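Local coordinates for protein endoglucanase (Uncultured bacterium, PDB 3X17) that hydrolyses internal beta-1,4-glycosidic bonds of cellulose as a family 9 endoglucanase built on an (alpha/alpha)6 barrel with an N-terminal Ig-like domain, at residues Leu147-His150 with Glu151-Tyr154; Gly173-Ala177 with Gly178-Lys182; Ser412-Gln415 with Thr416-Gln419. All blocks are in the same frame, centred on the assembly; numbering follows the deposited sequence.

Contact 1: residues Leu147-His150 with Glu151-Tyr154; sequences LDHH and EDGY. With ZN (zinc ion), chain C.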
ATOM      1  N   LEU A 147     -10.267 -24.802  -4.649  1.00 41.86           N
ATOM      2  CA  LEU A 147     -11.046 -23.806  -5.340  1.00 41.74           C
ATOM      3  C   LEU A 147     -12.039 -23.135  -4.438  1.00 40.72           C
ATOM      4  O   LEU A 147     -12.824 -23.782  -3.818  1.00 41.47           O
ATOM      5  CB  LEU A 147     -11.804 -24.460  -6.463  1.00 41.93           C
ATOM      6  CG  LEU A 147     -12.093 -23.708  -7.743  1.00 44.39           C
ATOM      7  CD1 LEU A 147     -13.346 -24.146  -8.369  1.00 43.75           C
ATOM      8  CD2 LEU A 147     -12.074 -22.266  -7.577  1.00 46.53           C
ATOM      9  N   ASP A 148     -12.018 -21.820  -4.390  1.00 40.62           N
ATOM     10  CA  ASP A 148     -12.923 -21.070  -3.505  1.00 38.24           C
ATOM     11  C   ASP A 148     -13.869 -20.191  -4.302  1.00 37.19           C
ATOM     12  O   ASP A 148     -13.468 -19.576  -5.300  1.00 37.96           O
ATOM     13  CB  ASP A 148     -12.099 -20.180  -2.574  1.00 37.83           C
ATOM     14  CG  ASP A 148     -11.130 -19.269  -3.345  1.00 39.22           C
ATOM     15  OD1 ASP A 148     -10.409 -19.770  -4.241  1.00 31.14           O
ATOM     16  OD2 ASP A 148     -11.126 -18.044  -3.090  1.00 38.85           O
ATOM     17  N   HIS A 149     -15.083 -20.018  -3.799  1.00 35.73           N
ATOM     18  CA  HIS A 149     -15.917 -18.911  -4.240  1.00 37.21           C
ATOM     19  C   HIS A 149     -16.066 -18.996  -5.745  1.00 38.10           C
ATOM     20  O   HIS A 149     -16.228 -17.980  -6.438  1.00 35.88           O
ATOM     21  CB  HIS A 149     -15.295 -17.556  -3.841  1.00 37.31           C
ATOM     22  CG  HIS A 149     -15.188 -17.363  -2.357  1.00 36.45           C
ATOM     23  ND1 HIS A 149     -13.992 -17.108  -1.726  1.00 33.59           N
ATOM     24  CD2 HIS A 149     -16.119 -17.462  -1.374  1.00 33.62           C
ATOM     25  CE1 HIS A 149     -14.191 -17.012  -0.420  1.00 29.91           C
ATOM     26  NE2 HIS A 149     -15.473 -17.234  -0.179  1.00 38.20           N
ATOM     27  N   HIS A 150     -16.165 -20.225  -6.229  1.00 37.28           N
ATOM     28  CA  HIS A 150     -16.490 -20.450  -7.628  1.00 38.12           C
ATOM     29  C   HIS A 150     -17.920 -20.051  -8.010  1.00 37.89           C
ATOM     30  O   HIS A 150     -18.257 -20.025  -9.202  1.00 36.09           O
ATOM     31  CB  HIS A 150     -16.233 -21.902  -8.026  1.00 37.03           C
ATOM     32  CG  HIS A 150     -16.201 -22.113  -9.508  1.00 41.48           C
ATOM     33  ND1 HIS A 150     -17.283 -22.599 -10.215  1.00 47.50           N
ATOM     34  CD2 HIS A 150     -15.264 -21.797 -10.431  1.00 40.33           C
ATOM     35  CE1 HIS A 150     -16.973 -22.667 -11.498  1.00 46.28           C
ATOM     36  NE2 HIS A 150     -15.755 -22.178 -11.656  1.00 47.25           N
ATOM     37  N   GLU A 151     -18.762 -19.752  -7.018  1.00 37.62           N
ATOM     38  CA  GLU A 151     -20.131 -19.295  -7.329  1.00 38.37           C
ATOM     39  C   GLU A 151     -20.327 -17.776  -7.322  1.00 35.92           C
ATOM     40  O   GLU A 151     -21.462 -17.297  -7.276  1.00 36.51           O
ATOM     41  CB  GLU A 151     -21.170 -20.000  -6.430  1.00 39.04           C
ATOM     42  CG  GLU A 151     -21.188 -21.531  -6.553  1.00 45.90           C
ATOM     43  CD  GLU A 151     -21.312 -21.994  -8.009  1.00 53.94           C
ATOM     44  OE1 GLU A 151     -22.232 -21.506  -8.700  1.00 56.24           O
ATOM     45  OE2 GLU A 151     -20.482 -22.820  -8.463  1.00 51.69           O
ATOM     46  N   ASP A 152     -19.238 -17.007  -7.357  1.00 36.05           N
ATOM     47  CA  ASP A 152     -19.333 -15.528  -7.267  1.00 34.32           C
ATOM     48  C   ASP A 152     -19.910 -15.011  -8.586  1.00 33.73           C
ATOM     49  O   ASP A 152     -19.319 -15.270  -9.632  1.00 34.64           O
ATOM     50  CB  ASP A 152     -17.926 -14.907  -7.094  1.00 34.24           C
ATOM     51  CG  ASP A 152     -17.339 -15.090  -5.691  1.00 36.30           C
ATOM     52  OD1 ASP A 152     -18.040 -15.587  -4.780  1.00 35.03           O
ATOM     53  OD2 ASP A 152     -16.146 -14.731  -5.491  1.00 34.27           O
ATOM     54  N   GLY A 153     -21.012 -14.255  -8.590  1.00 33.62           N
ATOM     55  CA  GLY A 153     -21.976 -14.151  -7.506  1.00 34.97           C
ATOM     56  C   GLY A 153     -23.330 -13.711  -8.054  1.00 33.65           C
ATOM     57  O   GLY A 153     -23.532 -13.617  -9.264  1.00 33.88           O
ATOM     58  N   TYR A 154     -24.277 -13.472  -7.165  1.00 34.66           N
ATOM     59  CA  TYR A 154     -25.669 -13.244  -7.561  1.00 34.67           C
ATOM     60  C   TYR A 154     -26.011 -11.776  -7.354  1.00 34.41           C
ATOM     61  O   TYR A 154     -25.694 -11.206  -6.308  1.00 35.97           O
ATOM     62  CB  TYR A 154     -26.599 -14.124  -6.695  1.00 34.65           C
ATOM     63  CG  TYR A 154     -26.427 -15.596  -6.990  1.00 36.44           C
ATOM     64  CD1 TYR A 154     -25.390 -16.325  -6.405  1.00 36.90           C
ATOM     65  CD2 TYR A 154     -27.159 -16.207  -8.012  1.00 32.77           C
ATOM     66  CE1 TYR A 154     -25.212 -17.673  -6.689  1.00 38.47           C
ATOM     67  CE2 TYR A 154     -26.976 -17.543  -8.318  1.00 33.44           C
ATOM     68  CZ  TYR A 154     -25.987 -18.265  -7.680  1.00 39.05           C
ATOM     69  OH  TYR A 154     -25.777 -19.581  -8.040  1.00 41.41           O
TER
HETATM   70 ZN    ZN C 601     -12.225 -16.522  -2.690  1.00 34.34          ZN
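H149 and D152 both carry CG beside their own backbone N and anti to the carbonyl carbon (chi1 -63° and -75°), and this brings the D152 carboxylate back against the start of the turn, next to CB and the carbonyl of H149. The backbone from H149 to D152 makes a type I beta turn, closed by a bond of 3.3 Å from D152 N to H149 O. D152 OD2 lies 3.4 Å from H149 CB, and the carboxylate and imidazole planes are turned only 21° apart. The imidazole gives ND1 to the zinc ion at 2.1 Å, while NE2 is hydrogen-bonded to D261, an arrangement that fixes the rotation of the ring. D148 OD2 binds the same zinc ion at 1.9 Å, and C132 and H175 complete the four-residue site. At the exposed corner of the turn, formed by H150 and E151, the glutamate bends at its second torsion, and its OE2 comes to the edge of the H150 ring, 3.7 Å from H150 ND1. The buried D152 carboxylate forms salt bridges with K182 through OD2 and with R265 through OD1. An alanine at D152 could keep the backbone bond of the turn but would probably leave K182 and R265 without their shared carboxylate and open a gap beside H149 CB. The peptide bond from D152 to G153 is cis, and the chain then enters strand 154-155. The turn thus lies in the loop between strands 144-145 and 154-155, with H149 resting on R265 of strand 265-271, the strand that pairs in parallel with 154-155.

Contact 2: residues Gly173-Ala177 with Gly178-Lys182; sequences GWHDA and GDYGK. With ZN (zinc ion), chain C.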
ATOM      1  N   GLY A 173     -10.293 -12.196  -9.192  1.00 33.55           N
ATOM      2  CA  GLY A 173      -9.908 -11.052  -8.354  1.00 32.55           C
ATOM      3  C   GLY A 173      -9.141 -11.435  -7.095  1.00 32.62           C
ATOM      4  O   GLY A 173      -8.640 -12.570  -6.975  1.00 32.45           O
ATOM      5  N   TRP A 174      -8.984 -10.468  -6.186  1.00 31.39           N
ATOM      6  CA  TRP A 174      -8.224 -10.676  -4.943  1.00 31.69           C
ATOM      7  C   TRP A 174      -9.125 -10.651  -3.721  1.00 32.30           C
ATOM      8  O   TRP A 174      -9.903  -9.703  -3.560  1.00 32.13           O
ATOM      9  CB  TRP A 174      -7.186  -9.559  -4.748  1.00 33.30           C
ATOM     10  CG  TRP A 174      -6.145  -9.436  -5.850  1.00 31.13           C
ATOM     11  CD1 TRP A 174      -5.325 -10.419  -6.320  1.00 32.85           C
ATOM     12  CD2 TRP A 174      -5.849  -8.257  -6.628  1.00 30.52           C
ATOM     13  NE1 TRP A 174      -4.535  -9.927  -7.342  1.00 33.10           N
ATOM     14  CE2 TRP A 174      -4.818  -8.599  -7.531  1.00 29.03           C
ATOM     15  CE3 TRP A 174      -6.319  -6.937  -6.610  1.00 30.38           C
ATOM     16  CZ2 TRP A 174      -4.250  -7.667  -8.417  1.00 33.29           C
ATOM     17  CZ3 TRP A 174      -5.739  -5.998  -7.488  1.00 31.38           C
ATOM     18  CH2 TRP A 174      -4.722  -6.383  -8.384  1.00 28.49           C
ATOM     19  N   HIS A 175      -8.938 -11.601  -2.798  1.00 30.28           N
ATOM     20  CA  HIS A 175      -9.419 -11.395  -1.426  1.00 31.30           C
ATOM     21  C   HIS A 175      -8.858 -10.075  -0.912  1.00 32.52           C
ATOM     22  O   HIS A 175      -7.666  -9.797  -1.095  1.00 30.86           O
ATOM     23  CB  HIS A 175      -8.996 -12.535  -0.500  1.00 29.43           C
ATOM     24  CG  HIS A 175      -9.571 -13.858  -0.874  1.00 34.22           C
ATOM     25  ND1 HIS A 175      -8.883 -15.040  -0.700  1.00 36.73           N
ATOM     26  CD2 HIS A 175     -10.741 -14.188  -1.484  1.00 34.03           C
ATOM     27  CE1 HIS A 175      -9.631 -16.048  -1.124  1.00 34.67           C
ATOM     28  NE2 HIS A 175     -10.762 -15.556  -1.600  1.00 38.43           N
ATOM     29  N   ASP A 176      -9.727  -9.251  -0.331  1.00 32.30           N
ATOM     30  CA  ASP A 176      -9.418  -7.836  -0.092  1.00 33.76           C
ATOM     31  C   ASP A 176      -8.357  -7.699   0.984  1.00 33.72           C
ATOM     32  O   ASP A 176      -7.558  -6.758   0.970  1.00 34.11           O
ATOM     33  CB  ASP A 176     -10.668  -7.060   0.342  1.00 32.71           C
ATOM     34  CG  ASP A 176     -10.430  -5.536   0.412  1.00 36.83           C
ATOM     35  OD1 ASP A 176     -10.152  -4.961  -0.652  1.00 34.71           O
ATOM     36  OD2 ASP A 176     -10.529  -4.918   1.515  1.00 30.97           O
ATOM     37  N   ALA A 177      -8.403  -8.579   1.975  1.00 32.83           N
ATOM     38  CA  ALA A 177      -7.721  -8.317   3.232  1.00 30.54           C
ATOM     39  C   ALA A 177      -7.587  -9.596   4.022  1.00 31.83           C
ATOM     40  O   ALA A 177      -7.110 -10.592   3.501  1.00 31.48           O
ATOM     41  CB  ALA A 177      -8.490  -7.257   4.028  1.00 29.94           C
ATOM     42  N   GLY A 178      -8.036  -9.588   5.275  1.00 32.32           N
ATOM     43  CA  GLY A 178      -8.181 -10.830   6.019  1.00 34.15           C
ATOM     44  C   GLY A 178      -9.549 -11.500   5.905  1.00 35.19           C
ATOM     45  O   GLY A 178      -9.781 -12.559   6.502  1.00 33.02           O
ATOM     46  N   ASP A 179     -10.485 -10.833   5.236  1.00 34.54           N
ATOM     47  CA  ASP A 179     -11.716 -11.478   4.819  1.00 36.44           C
ATOM     48  C   ASP A 179     -11.578 -11.915   3.374  1.00 37.34           C
ATOM     49  O   ASP A 179     -10.470 -11.903   2.795  1.00 38.27           O
ATOM     50  CB  ASP A 179     -12.911 -10.520   4.949  1.00 36.45           C
ATOM     51  CG  ASP A 179     -12.773  -9.301   4.054  1.00 35.74           C
ATOM     52  OD1 ASP A 179     -11.646  -8.777   3.969  1.00 39.55           O
ATOM     53  OD2 ASP A 179     -13.768  -8.888   3.426  1.00 34.43           O
ATOM     54  N   TYR A 180     -12.705 -12.290   2.782  1.00 35.07           N
ATOM     55  CA  TYR A 180     -12.704 -12.825   1.421  1.00 33.86           C
ATOM     56  C   TYR A 180     -13.581 -12.005   0.495  1.00 31.16           C
ATOM     57  O   TYR A 180     -13.733 -12.342  -0.690  1.00 31.98           O
ATOM     58  CB  TYR A 180     -13.163 -14.298   1.401  1.00 36.92           C
ATOM     59  CG  TYR A 180     -12.293 -15.225   2.233  1.00 36.63           C
ATOM     60  CD1 TYR A 180     -10.902 -15.190   2.127  1.00 37.87           C
ATOM     61  CD2 TYR A 180     -12.859 -16.158   3.097  1.00 35.69           C
ATOM     62  CE1 TYR A 180     -10.096 -16.032   2.885  1.00 33.12           C
ATOM     63  CE2 TYR A 180     -12.054 -17.039   3.820  1.00 31.92           C
ATOM     64  CZ  TYR A 180     -10.683 -16.965   3.722  1.00 31.68           C
ATOM     65  OH  TYR A 180      -9.874 -17.813   4.479  1.00 35.45           O
ATOM     66  N   GLY A 181     -14.087 -10.885   0.998  1.00 29.30           N
ATOM     67  CA  GLY A 181     -14.795  -9.931   0.150  1.00 27.97           C
ATOM     68  C   GLY A 181     -13.906  -9.373  -0.950  1.00 30.87           C
ATOM     69  O   GLY A 181     -12.687  -9.380  -0.847  1.00 30.41           O
ATOM     70  N   LYS A 182     -14.515  -9.010  -2.070  1.00 32.74           N
ATOM     71  CA  LYS A 182     -13.780  -8.433  -3.184  1.00 32.46           C
ATOM     72  C   LYS A 182     -14.442  -7.101  -3.501  1.00 31.72           C
ATOM     73  O   LYS A 182     -15.656  -6.991  -3.509  1.00 31.92           O
ATOM     74  CB  LYS A 182     -13.847  -9.356  -4.392  1.00 29.50           C
ATOM     75  CG  LYS A 182     -13.412 -10.817  -4.070  1.00 33.48           C
ATOM     76  CD  LYS A 182     -13.293 -11.673  -5.325  1.00 27.54           C
ATOM     77  CE  LYS A 182     -14.618 -11.800  -6.067  1.00 27.53           C
ATOM     78  NZ  LYS A 182     -14.577 -12.961  -7.052  1.00 25.83           N
TER
HETATM   79 ZN    ZN C 601     -12.225 -16.522  -2.690  1.00 34.34          ZN
HETATM   80  O   HOH W   1     -11.894  -5.864   3.615  1.00 37.19           O
HETATM   81  O   HOH W   2      -8.081 -13.229   3.194  1.00 32.68           O
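The Asp-Ala-Gly-Asp signature of glycoside hydrolase family 9 forms this buried loop, with D176 and D179 facing each other round a tight reversal. In relatives these two aspartates are active-site residues, the second being the general base that activates water. Consistent with that role, one water is held between them, giving a proton to D176 OD2 at 2.7 Å and another to D179 OD1 at 2.9 Å. D176 reaches it with CG anti to its backbone N (chi1 -172°), whereas D179 comes from the other arm with CG between N and the carbonyl carbon (chi1 62°). Both have further partners: D176 OD1 bonds T186, D176 OD2 bonds Y331, and D179 OD2 bonds Y183 and, weakly, G181 N at 3.2 Å. A second water spans the reversal, donating to A177 O and D179 O, 2.8 Å from each, and a weak bond of 3.0 Å from D176 N to G181 O ties the two arms. The Y180 ring turns its edge to the H175 imidazole in an edge-to-face pair (centroids 4.6 Å apart, planes at 53°), CD1 sitting over the middle of the H175 face. H175 gives NE2 to the zinc ion at 2.1 Å, so the metal site is joined directly to the signature loop. The loop runs between strands 154-155 and 182-183; the side chains of D179 and Y180 pack against helix 494-499, that of D176 against helix 543-558, and that of W174 against helices 543-558 and 184-200.

Contact 3: residues Ser412-Gln415 with Thr416-Gln419; sequences SVFQ and TYEQ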
ATOM      1  N   SER A 412       4.548  19.642   2.582  1.00 36.25           N
ATOM      2  CA  SER A 412       3.859  19.329   3.838  1.00 38.84           C
ATOM      3  C   SER A 412       4.213  17.941   4.407  1.00 36.58           C
ATOM      4  O   SER A 412       4.441  17.818   5.603  1.00 35.09           O
ATOM      5  CB  SER A 412       2.343  19.530   3.735  1.00 38.65           C
ATOM      6  OG  SER A 412       1.828  18.714   2.708  1.00 50.54           O
ATOM      7  N   VAL A 413       4.295  16.909   3.566  1.00 34.76           N
ATOM      8  CA  VAL A 413       4.738  15.611   4.075  1.00 34.87           C
ATOM      9  C   VAL A 413       6.113  15.731   4.755  1.00 35.82           C
ATOM     10  O   VAL A 413       6.283  15.287   5.890  1.00 35.81           O
ATOM     11  CB  VAL A 413       4.737  14.493   3.009  1.00 33.20           C
ATOM     12  CG1 VAL A 413       5.400  13.256   3.560  1.00 30.37           C
ATOM     13  CG2 VAL A 413       3.303  14.168   2.601  1.00 36.51           C
ATOM     14  N   PHE A 414       7.077  16.329   4.056  1.00 34.71           N
ATOM     15  CA  PHE A 414       8.428  16.468   4.568  1.00 36.63           C
ATOM     16  C   PHE A 414       8.492  17.206   5.900  1.00 38.18           C
ATOM     17  O   PHE A 414       9.229  16.800   6.806  1.00 39.28           O
ATOM     18  CB  PHE A 414       9.323  17.162   3.558  1.00 37.59           C
ATOM     19  CG  PHE A 414      10.794  17.059   3.895  1.00 42.98           C
ATOM     20  CD1 PHE A 414      11.461  15.848   3.754  1.00 41.45           C
ATOM     21  CD2 PHE A 414      11.468  18.135   4.487  1.00 42.03           C
ATOM     22  CE1 PHE A 414      12.796  15.714   4.136  1.00 41.28           C
ATOM     23  CE2 PHE A 414      12.806  18.013   4.863  1.00 41.75           C
ATOM     24  CZ  PHE A 414      13.465  16.797   4.696  1.00 42.34           C
ATOM     25  N   GLN A 415       7.667  18.240   6.050  1.00 39.16           N
ATOM     26  CA  GLN A 415       7.596  18.970   7.313  1.00 40.71           C
ATOM     27  C   GLN A 415       7.124  18.105   8.482  1.00 40.86           C
ATOM     28  O   GLN A 415       7.626  18.237   9.623  1.00 40.64           O
ATOM     29  CB  GLN A 415       6.686  20.182   7.171  1.00 42.30           C
ATOM     30  CG  GLN A 415       6.092  20.649   8.489  1.00 48.30           C
ATOM     31  CD  GLN A 415       5.242  21.911   8.348  1.00 56.52           C
ATOM     32  OE1 GLN A 415       4.551  22.310   9.284  1.00 65.64           O
ATOM     33  NE2 GLN A 415       5.306  22.549   7.186  1.00 59.13           N
ATOM     34  N   THR A 416       6.131  17.244   8.233  1.00 39.22           N
ATOM     35  CA  THR A 416       5.703  16.308   9.275  1.00 37.54           C
ATOM     36  C   THR A 416       6.821  15.315   9.593  1.00 37.40           C
ATOM     37  O   THR A 416       7.117  15.028  10.755  1.00 38.46           O
ATOM     38  CB  THR A 416       4.410  15.562   8.888  1.00 38.48           C
ATOM     39  OG1 THR A 416       3.416  16.508   8.483  1.00 36.80           O
ATOM     40  CG2 THR A 416       3.864  14.756  10.086  1.00 36.71           C
ATOM     41  N   TYR A 417       7.474  14.819   8.557  1.00 35.18           N
ATOM     42  CA  TYR A 417       8.554  13.872   8.750  1.00 36.63           C
ATOM     43  C   TYR A 417       9.619  14.479   9.676  1.00 38.12           C
ATOM     44  O   TYR A 417      10.184  13.786  10.531  1.00 38.59           O
ATOM     45  CB  TYR A 417       9.155  13.503   7.397  1.00 35.82           C
ATOM     46  CG  TYR A 417      10.590  13.017   7.427  1.00 37.24           C
ATOM     47  CD1 TYR A 417      10.892  11.697   7.735  1.00 33.93           C
ATOM     48  CD2 TYR A 417      11.638  13.861   7.059  1.00 34.56           C
ATOM     49  CE1 TYR A 417      12.221  11.232   7.744  1.00 30.28           C
ATOM     50  CE2 TYR A 417      12.956  13.391   7.004  1.00 33.72           C
ATOM     51  CZ  TYR A 417      13.236  12.075   7.374  1.00 38.17           C
ATOM     52  OH  TYR A 417      14.530  11.596   7.351  1.00 40.69           O
ATOM     53  N   GLU A 418       9.867  15.772   9.524  1.00 38.03           N
ATOM     54  CA  GLU A 418      10.898  16.424  10.320  1.00 42.01           C
ATOM     55  C   GLU A 418      10.450  16.586  11.764  1.00 42.08           C
ATOM     56  O   GLU A 418      11.275  16.642  12.657  1.00 45.29           O
ATOM     57  CB  GLU A 418      11.261  17.788   9.734  1.00 42.02           C
ATOM     58  CG  GLU A 418      11.975  17.701   8.386  1.00 46.23           C
ATOM     59  CD  GLU A 418      12.822  18.928   8.113  1.00 54.31           C
ATOM     60  OE1 GLU A 418      12.256  20.049   8.057  1.00 56.57           O
ATOM     61  OE2 GLU A 418      14.050  18.761   7.975  1.00 55.66           O
ATOM     62  N   GLN A 419       9.141  16.609  11.990  1.00 42.51           N
ATOM     63  CA  GLN A 419       8.610  16.692  13.349  1.00 42.84           C
ATOM     64  C   GLN A 419       8.572  15.343  14.073  1.00 42.21           C
ATOM     65  O   GLN A 419       8.028  15.256  15.162  1.00 45.50           O
ATOM     66  CB  GLN A 419       7.210  17.310  13.340  1.00 41.12           C
ATOM     67  CG  GLN A 419       7.212  18.759  12.933  1.00 44.45           C
ATOM     68  CD  GLN A 419       5.838  19.286  12.527  1.00 49.93           C
ATOM     69  OE1 GLN A 419       5.587  20.483  12.647  1.00 58.26           O
ATOM     70  NE2 GLN A 419       4.965  18.417  12.011  1.00 44.45           N
TER
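S412 O accepts the backbone N-H of T416 at 3.2 Å, the first of a ladder of i to i+4 bonds in the last turns of helix 396-418. Next, Y417 N donates to V413 O at 3.0 Å. E418 N bonds F414 O at 3.0 Å, and makes a weak second hydrogen bond to Q415 O at 3.3 Å. At the end of the helix the ladder frays: Q419 N, on the first residue to leave helical geometry, has weak bonds to Q415 O at 3.2 Å and to T416 O at 2.8 Å. Q415 O thus accepts two weak bonds, from E418 N and Q419 N. Among the side chains, S412 OG turns back to the carbonyl of G409, and Y417 OH is hydrogen-bonded to R460. The catalytic domain is an (alpha/alpha)6 barrel, and this helix end packs against helices 435-452 and 456-469. F414 and V413 are the buried side chains here, and F414 reaches both helices. With CG anti to its backbone N (chi1 -167°), the F414 ring lies alongside the next turn, where CE1 meets Y417 CD2 at 3.6 Å; the two ring planes are 41° apart, an oblique meeting. On the other side of the ring, F414 CE2 touches E418 CD at 3.4 Å, so the aliphatic stem and carboxyl carbon of the exposed glutamate lie against the phenyl group. Since the carbonyls of the last turn point towards this end, the E418 charge would probably be mildly disfavoured there. Q415 and Q419 run side by side, pointing the same way with amide planes 87° apart. F414 also meets the Y458 ring, V413 rests on L446 and K442, and Y417 on A461 and A464.

Contacts 1 and 2 belong to one site: centres 12 Å apart, both touching the zinc ion, they are loops whose chemistry is polar, with metal bonds and a shared salt bridge, and in contact 2 bridging waters. Besides that K182-D152 pair, the packing of H149 on Y180 joins them directly. Contact 2 is wholly buried and carries the signature aspartates, whereas contact 1 is half exposed, with H150 and E151 at the surface. Contact 3 lies on the other side of the chain's centre, about 24 Å from contact 2 at the nearest atoms. Being regular helix, it relies on backbone bonds and on aromatic side chains turned to neighbouring helices, without metal.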